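Local structure of lipase 2 (Yarrowia lipolytica, 4JEI) at residues R224-G229 with Q272-N277. The protein probably hydrolyses triacylglycerols as a lipase of the alpha/beta-hydrolase fold. The protein carries 2 engineered substitutions. Residues are numbered along the deposited sequence; the frame is centred on the assembly and turned at random.
Sequences RITHRG and QCSAGN
A small, buried contact joins the end of strand 222-227, at Thr226, and the loop just after it, at Gly229, to a short 3-10 turn beginning at Ser274, and to Asn277 just after it. The turn lies in the loop between strand 269-270 and helix 285-290. Thr226 and Ser274 meet in van der Waals contact: CB of Thr226 is directed at the turn, and Ser274 CB sits 3.7 Å from Thr226 OG1 and 3.8 Å from Thr226 CB. The small, beta-branched threonine suits a strand that must also hold a hydroxyl against a neighbour; with chi1 64° its OG1 lies between the backbone N and C, and it is hydrogen-bonded to Glu247, whose carboxylate also takes the backbone N of Ser274. One acidic group thus ties both segments together.

Further along, Gly229 N sits over the face of the Asn277 amide. Its N-H is aimed at Asn277 OD1 from above the plane (3.4 Å), making a weak bond; Asn277 ND2 is as near but, being a second donor, is no partner. Asparagine fits because its amide can accept from Gly229 N and donate to Asp230 O, though both bonds are weak. Shortening the side chain to that of an alanine is likely to cost both atoms these partners. Glycine suits position 229 because its backbone angles (phi 86°) would jam a side chain against the preceding carbonyl.

The disulfide Cys265–Cys273 ties the turn to strand 262-267, while strand 222-227 lies between strands 183-187 and 247-250, its end leading toward Asp230, probably the acid of a Ser-His-Asp triad.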
loop_
_atom_site.group_PDB
_atom_site.type_symbol
_atom_site.label_atom_id
_atom_site.label_comp_id
_atom_site.label_asym_id
_atom_site.label_seq_id
_atom_site.Cartn_x
_atom_site.Cartn_y
_atom_site.Cartn_z
ATOM N N ARG A 224 1.319 4.042 -5.898
ATOM C CA ARG A 224 1.287 2.595 -6.002
ATOM C C ARG A 224 2.641 2.135 -6.534
ATOM O O ARG A 224 2.922 2.297 -7.721
ATOM C CB ARG A 224 0.160 2.178 -6.947
ATOM C CG ARG A 224 -1.169 1.882 -6.262
ATOM C CD ARG A 224 -2.251 1.395 -7.229
ATOM N NE ARG A 224 -1.725 0.498 -8.266
ATOM C CZ ARG A 224 -1.504 0.864 -9.529
ATOM N NH1 ARG A 224 -1.767 2.094 -9.929
ATOM N NH2 ARG A 224 -1.003 -0.011 -10.393
ATOM N N ILE A 225 3.510 1.635 -5.651
ATOM C CA ILE A 225 4.848 1.207 -6.063
ATOM C C ILE A 225 4.836 -0.239 -6.548
ATOM O O ILE A 225 4.378 -1.131 -5.831
ATOM C CB ILE A 225 5.965 1.523 -5.023
ATOM C CG1 ILE A 225 5.920 3.006 -4.592
ATOM C CG2 ILE A 225 7.358 1.163 -5.573
ATOM C CD1 ILE A 225 6.687 3.331 -3.352
ATOM N N THR A 226 5.292 -0.446 -7.793
ATOM C CA THR A 226 5.371 -1.753 -8.445
ATOM C C THR A 226 6.814 -2.027 -8.869
ATOM O O THR A 226 7.598 -1.090 -9.019
ATOM C CB THR A 226 4.396 -1.840 -9.614
ATOM O OG1 THR A 226 4.789 -0.893 -10.598
ATOM C CG2 THR A 226 2.952 -1.608 -9.200
ATOM N N HIS A 227 7.161 -3.302 -9.064
ATOM C CA HIS A 227 8.513 -3.719 -9.419
ATOM C C HIS A 227 8.509 -4.721 -10.576
ATOM O O HIS A 227 7.563 -5.499 -10.708
ATOM C CB HIS A 227 9.201 -4.290 -8.156
ATOM C CG HIS A 227 10.479 -5.029 -8.387
ATOM N ND1 HIS A 227 10.618 -6.350 -8.017
ATOM C CD2 HIS A 227 11.640 -4.606 -8.935
ATOM C CE1 HIS A 227 11.849 -6.693 -8.354
ATOM N NE2 HIS A 227 12.501 -5.677 -8.913
ATOM N N ARG A 228 9.564 -4.674 -11.424
ATOM C CA ARG A 228 9.804 -5.582 -12.548
ATOM C C ARG A 228 9.746 -7.025 -12.058
ATOM O O ARG A 228 10.436 -7.380 -11.097
ATOM C CB ARG A 228 11.211 -5.348 -13.117
ATOM C CG ARG A 228 11.262 -4.559 -14.410
ATOM C CD ARG A 228 12.017 -5.253 -15.538
ATOM N NE ARG A 228 13.017 -6.220 -15.076
ATOM C CZ ARG A 228 13.833 -6.894 -15.879
ATOM N NH1 ARG A 228 13.795 -6.697 -17.192
ATOM N NH2 ARG A 228 14.693 -7.769 -15.376
ATOM N N GLY A 229 8.909 -7.829 -12.700
ATOM C CA GLY A 229 8.779 -9.239 -12.368
ATOM C C GLY A 229 7.817 -9.596 -11.259
ATOM O O GLY A 229 7.522 -10.780 -11.075
ATOM N N GLN A 272 4.650 -0.481 -20.478
ATOM C CA GLN A 272 6.034 -0.134 -20.142
ATOM C C GLN A 272 6.344 -0.416 -18.663
ATOM O O GLN A 272 7.516 -0.475 -18.284
ATOM C CB GLN A 272 6.303 1.348 -20.450
ATOM C CG GLN A 272 6.496 1.664 -21.929
ATOM C CD GLN A 272 7.830 1.184 -22.446
ATOM O OE1 GLN A 272 7.910 0.221 -23.219
ATOM N NE2 GLN A 272 8.909 1.827 -22.012
ATOM N N CYS A 273 5.297 -0.586 -17.834
ATOM C CA CYS A 273 5.439 -0.802 -16.398
ATOM C C CYS A 273 4.961 -2.196 -15.919
ATOM O O CYS A 273 5.239 -3.172 -16.616
ATOM C CB CYS A 273 4.783 0.346 -15.636
ATOM S SG CYS A 273 5.302 1.991 -16.190
ATOM N N SER A 274 4.315 -2.303 -14.723
ATOM C CA SER A 274 3.803 -3.554 -14.132
ATOM C C SER A 274 3.003 -4.453 -15.076
ATOM O O SER A 274 3.188 -5.669 -15.028
ATOM C CB SER A 274 2.999 -3.279 -12.863
ATOM O OG SER A 274 2.416 -4.454 -12.321
ATOM N N ALA A 275 2.174 -3.855 -15.941
ATOM C CA ALA A 275 1.308 -4.549 -16.882
ATOM C C ALA A 275 2.057 -5.271 -18.016
ATOM O O ALA A 275 1.479 -6.178 -18.624
ATOM C CB ALA A 275 0.271 -3.590 -17.442
ATOM N N GLY A 276 3.329 -4.917 -18.236
ATOM C CA GLY A 276 4.171 -5.501 -19.269
ATOM C C GLY A 276 5.024 -6.667 -18.796
ATOM O O GLY A 276 5.873 -7.152 -19.549
ATOM N N ASN A 277 4.778 -7.154 -17.559
ATOM C CA ASN A 277 5.578 -8.224 -16.963
ATOM C C ASN A 277 5.428 -9.525 -17.733
ATOM O O ASN A 277 4.317 -10.010 -17.958
ATOM C CB ASN A 277 5.327 -8.377 -15.448
ATOM C CG ASN A 277 5.996 -7.293 -14.606
ATOM O OD1 ASN A 277 6.808 -6.541 -15.102
ATOM N ND2 ASN A 277 5.648 -7.188 -13.334
#